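Local coordinates for protein putative RnfG subunit of electron transport complex (Thermotoga maritima, PDB 3DCZ) that probably serves as the FMN-carrying G subunit of the membrane-bound Rnf complex, which is thought to couple electron transfer to ion translocation across the membrane, at residues L61-L73 and L195-K207. Numbering follows the deposited sequence. Where two conformers were deposited one is given.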
# COMPACT_ATOMS: atom_id res chain seq x y z
N LEU A 61 -1.85 -4.08 -14.61
CA LEU A 61 -3.31 -4.32 -14.50
C LEU A 61 -4.16 -3.23 -15.11
O LEU A 61 -5.11 -3.52 -15.84
CB LEU A 61 -3.72 -4.50 -13.05
CG LEU A 61 -3.27 -5.77 -12.38
CD1 LEU A 61 -3.55 -5.64 -10.84
CD2 LEU A 61 -3.88 -6.99 -12.99
N LYS A 62 -3.81 -1.98 -14.85
CA LYS A 62 -4.57 -0.85 -15.40
C LYS A 62 -3.71 0.40 -15.42
O LYS A 62 -2.98 0.68 -14.45
CB LYS A 62 -5.83 -0.57 -14.60
CG LYS A 62 -6.70 0.50 -15.24
CD LYS A 62 -8.16 0.34 -14.79
CE LYS A 62 -9.05 1.43 -15.40
NZ LYS A 62 -10.50 1.11 -15.18
N GLU A 63 -3.77 1.11 -16.55
CA GLU A 63 -3.12 2.38 -16.68
C GLU A 63 -4.15 3.48 -16.49
O GLU A 63 -5.22 3.42 -17.11
CB GLU A 63 -2.46 2.50 -18.08
CG GLU A 63 -1.58 3.71 -18.23
CD GLU A 63 -1.00 3.94 -19.61
OE1 GLU A 63 -1.33 3.19 -20.55
OE2 GLU A 63 -0.26 4.94 -19.75
N TYR A 64 -3.81 4.47 -15.67
CA TYR A 64 -4.61 5.67 -15.43
C TYR A 64 -3.84 6.91 -15.88
O TYR A 64 -2.62 6.88 -16.07
CB TYR A 64 -4.90 5.80 -13.93
CG TYR A 64 -5.72 4.68 -13.33
CD1 TYR A 64 -7.10 4.71 -13.33
CD2 TYR A 64 -5.09 3.55 -12.77
CE1 TYR A 64 -7.85 3.71 -12.76
CE2 TYR A 64 -5.83 2.55 -12.19
CZ TYR A 64 -7.20 2.63 -12.16
OH TYR A 64 -7.99 1.63 -11.61
N LYS A 65 -4.53 8.06 -15.96
CA LYS A 65 -3.85 9.28 -16.36
C LYS A 65 -2.65 9.58 -15.47
O LYS A 65 -1.63 10.08 -15.93
CB LYS A 65 -4.81 10.48 -16.40
CG LYS A 65 -4.22 11.71 -16.99
N GLU A 66 -2.79 9.30 -14.19
CA GLU A 66 -1.87 9.74 -13.17
C GLU A 66 -0.90 8.67 -12.70
O GLU A 66 -0.05 8.92 -11.86
CB GLU A 66 -2.67 10.22 -11.94
CG GLU A 66 -3.70 11.28 -12.28
CD GLU A 66 -3.31 12.60 -11.74
OE1 GLU A 66 -3.48 12.78 -10.52
OE2 GLU A 66 -2.84 13.44 -12.53
N GLY A 67 -1.03 7.44 -13.23
CA GLY A 67 -0.11 6.39 -12.83
C GLY A 67 -0.59 5.03 -13.31
O GLY A 67 -1.51 4.95 -14.14
N VAL A 68 0.04 4.00 -12.77
CA VAL A 68 -0.17 2.63 -13.23
C VAL A 68 -0.31 1.69 -12.03
O VAL A 68 0.46 1.77 -11.08
CB VAL A 68 1.03 2.16 -14.12
CG1 VAL A 68 0.75 0.72 -14.64
CG2 VAL A 68 1.30 3.11 -15.27
N VAL A 69 -1.31 0.82 -12.10
CA VAL A 69 -1.49 -0.25 -11.13
C VAL A 69 -0.97 -1.55 -11.72
O VAL A 69 -1.25 -1.89 -12.87
CB VAL A 69 -2.96 -0.37 -10.72
CG1 VAL A 69 -3.19 -1.61 -9.85
CG2 VAL A 69 -3.42 0.95 -10.00
N LEU A 70 -0.12 -2.20 -10.92
CA LEU A 70 0.64 -3.36 -11.33
C LEU A 70 0.19 -4.59 -10.59
O LEU A 70 -0.05 -4.55 -9.38
CB LEU A 70 2.10 -3.08 -11.05
CG LEU A 70 2.69 -1.86 -11.72
CD1 LEU A 70 4.07 -1.50 -11.13
CD2 LEU A 70 2.85 -2.12 -13.21
N GLY A 71 0.10 -5.70 -11.30
CA GLY A 71 -0.32 -6.97 -10.69
C GLY A 71 0.78 -8.00 -10.81
O GLY A 71 1.92 -7.69 -11.13
N PRO A 72 0.45 -9.26 -10.53
CA PRO A 72 -0.86 -9.75 -10.17
C PRO A 72 -1.44 -9.16 -8.91
O PRO A 72 -0.72 -8.67 -8.04
CB PRO A 72 -0.59 -11.26 -9.90
CG PRO A 72 0.62 -11.58 -10.59
CD PRO A 72 1.46 -10.34 -10.60
N LEU A 73 -2.76 -9.25 -8.81
CA LEU A 73 -3.45 -8.96 -7.56
C LEU A 73 -3.23 -10.20 -6.69
O LEU A 73 -3.76 -11.27 -6.99
CB LEU A 73 -4.95 -8.77 -7.86
CG LEU A 73 -5.80 -8.52 -6.63
CD1 LEU A 73 -5.32 -7.30 -5.85
CD2 LEU A 73 -7.25 -8.38 -7.03
N LEU A 195 -0.75 4.96 -4.26
CA LEU A 195 -1.64 4.35 -3.26
C LEU A 195 -3.12 4.64 -3.60
O LEU A 195 -3.97 3.75 -3.56
CB LEU A 195 -1.28 4.88 -1.86
CG LEU A 195 0.03 4.32 -1.33
CD1 LEU A 195 0.40 5.05 -0.02
CD2 LEU A 195 -0.04 2.77 -1.12
N ASN A 196 -3.41 5.89 -3.96
CA ASN A 196 -4.74 6.25 -4.33
C ASN A 196 -5.24 5.48 -5.56
O ASN A 196 -6.39 5.10 -5.66
CB ASN A 196 -4.83 7.75 -4.58
CG ASN A 196 -4.91 8.57 -3.31
OD1 ASN A 196 -5.44 8.11 -2.28
ND2 ASN A 196 -4.44 9.81 -3.39
N LEU A 197 -4.36 5.28 -6.53
CA LEU A 197 -4.73 4.49 -7.70
C LEU A 197 -5.00 3.04 -7.39
O LEU A 197 -5.92 2.42 -7.96
CB LEU A 197 -3.66 4.63 -8.80
CG LEU A 197 -3.54 6.01 -9.44
CD1 LEU A 197 -2.37 6.00 -10.42
CD2 LEU A 197 -4.86 6.35 -10.10
N MSE A 198 -4.16 2.44 -6.54
CA MSE A 198 -4.36 1.06 -6.15
C MSE A 198 -5.72 0.88 -5.46
O MSE A 198 -6.44 -0.07 -5.70
CB MSE A 198 -3.21 0.61 -5.24
CG MSE A 198 -1.98 0.22 -6.01
SE MSE A 198 -0.57 -0.35 -4.72
CE MSE A 198 0.00 1.22 -4.96
N TYR A 199 -6.07 1.85 -4.61
CA TYR A 199 -7.38 1.85 -3.95
C TYR A 199 -8.51 1.96 -4.98
O TYR A 199 -9.49 1.20 -4.91
CB TYR A 199 -7.45 2.95 -2.92
CG TYR A 199 -8.79 3.08 -2.25
CD1 TYR A 199 -9.22 2.14 -1.29
CD2 TYR A 199 -9.64 4.14 -2.56
CE1 TYR A 199 -10.47 2.28 -0.67
CE2 TYR A 199 -10.88 4.27 -1.95
CZ TYR A 199 -11.28 3.34 -1.00
OH TYR A 199 -12.52 3.52 -0.37
N ARG A 200 -8.36 2.87 -5.94
CA ARG A 200 -9.34 3.00 -7.00
C ARG A 200 -9.55 1.68 -7.71
O ARG A 200 -10.67 1.25 -7.93
CB ARG A 200 -8.91 4.03 -7.99
CG ARG A 200 -9.30 5.40 -7.63
CD ARG A 200 -8.92 6.34 -8.77
NE ARG A 200 -9.60 6.05 -10.04
CZ ARG A 200 -9.35 6.69 -11.19
NH1 ARG A 200 -8.38 7.60 -11.28
NH2 ARG A 200 -10.04 6.41 -12.26
N TYR A 201 -8.45 1.04 -8.05
CA TYR A 201 -8.53 -0.23 -8.77
C TYR A 201 -9.23 -1.30 -7.93
O TYR A 201 -10.13 -1.95 -8.42
CB TYR A 201 -7.11 -0.69 -9.17
CG TYR A 201 -7.13 -2.01 -9.89
CD1 TYR A 201 -7.30 -2.06 -11.27
CD2 TYR A 201 -7.05 -3.21 -9.19
CE1 TYR A 201 -7.36 -3.27 -11.96
CE2 TYR A 201 -7.09 -4.43 -9.89
CZ TYR A 201 -7.25 -4.43 -11.27
OH TYR A 201 -7.29 -5.61 -11.99
N LEU A 202 -8.84 -1.46 -6.67
CA LEU A 202 -9.49 -2.44 -5.79
C LEU A 202 -11.00 -2.20 -5.67
O LEU A 202 -11.79 -3.14 -5.69
CB LEU A 202 -8.89 -2.41 -4.39
CG LEU A 202 -7.51 -3.01 -4.24
CD1 LEU A 202 -6.98 -2.84 -2.79
CD2 LEU A 202 -7.55 -4.48 -4.62
N GLU A 203 -11.38 -0.95 -5.51
CA GLU A 203 -12.80 -0.59 -5.47
C GLU A 203 -13.53 -0.98 -6.75
O GLU A 203 -14.67 -1.47 -6.67
CB GLU A 203 -12.96 0.90 -5.21
CG GLU A 203 -12.64 1.28 -3.78
CD GLU A 203 -13.71 0.82 -2.82
OE1 GLU A 203 -14.89 1.01 -3.14
OE2 GLU A 203 -13.38 0.29 -1.76
N GLU A 204 -12.88 -0.77 -7.90
CA GLU A 204 -13.47 -1.09 -9.22
C GLU A 204 -13.71 -2.59 -9.36
O GLU A 204 -14.77 -3.02 -9.86
CB GLU A 204 -12.56 -0.71 -10.38
CG GLU A 204 -12.50 0.73 -10.81
CD GLU A 204 -11.48 0.91 -11.95
OE1 GLU A 204 -11.46 0.05 -12.86
OE2 GLU A 204 -10.68 1.87 -11.90
N VAL A 205 -12.73 -3.39 -8.99
CA VAL A 205 -12.81 -4.84 -9.19
C VAL A 205 -13.61 -5.54 -8.07
O VAL A 205 -13.98 -6.69 -8.23
CB VAL A 205 -11.42 -5.47 -9.45
CG1 VAL A 205 -10.82 -4.83 -10.70
CG2 VAL A 205 -10.49 -5.32 -8.26
N SER A 206 -13.86 -4.83 -6.97
CA SER A 206 -14.60 -5.43 -5.86
C SER A 206 -16.10 -5.27 -6.03
O SER A 206 -16.88 -5.95 -5.35
CB SER A 206 -14.12 -4.84 -4.54
OG SER A 206 -12.76 -5.19 -4.35
N LYS A 207 -16.51 -4.39 -6.94
CA LYS A 207 -17.93 -4.15 -7.22
C LYS A 207 -18.54 -5.34 -7.95
O LYS A 207 -18.04 -6.48 -7.89
CB LYS A 207 -18.10 -2.86 -8.03
OXT LYS A 207 -19.57 -5.21 -8.63
O HOH W 1 -7.45 -5.50 -14.61
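Tyr64 reaches from the hairpin over helix 195-206, and its OH donates a 2.7 Å hydrogen bond to OE2 of Glu204, approaching from above the carboxylate plane. The other oxygen of that carboxylate takes the salt bridge: NZ of Lys62 meets Glu204 OE1 on its syn side at 2.7 Å, the lysine chain running out extended with CG anti to the backbone N (chi1 -174°). Each carboxylate oxygen thus has its own partner, which should fix the group's rotation and favour its charged form. Lys62 CG lies over one face of the Tyr64 ring, toward the rim, and Leu197 CD2 makes a CH-pi contact over the other, 4.1 Å from the centroid. The Arg200 guanidinium turns one face to Tyr64 CE1, the two planes inclined by 57°. A phenylalanine in place of Tyr64 would probably keep the leucine contact but leave Glu204 OE2 without its hydroxyl donor and the carboxylate freer to turn.

One turn on from Leu197, Tyr201 lies against Leu61 and Lys62. Val69 CG1 sits over one face of its ring, Leu61 crosses its outer end at about a right angle, and a water whose O lies 2.6 Å from Tyr201 OH also donates to Leu61 O. Where the hairpin turns, Leu197 CD1 presses to 3.3 Å from Gly67 CA, a spot with no room for a side chain.

A type I turn from Tyr64 to Gly67 closes the hairpin, and a classic beta bulge sets Leu61 and Lys62 both against Val69 O. The helix packs across the antiparallel sheet of the FMN-binding domain: Met198 (selenomethionine) and Leu202 reach Phe104 on strand 98-107, Tyr199 touches Phe111 on strand 110-120, and the edge strand 59-64 meets the flank carrying Tyr201 and Glu204.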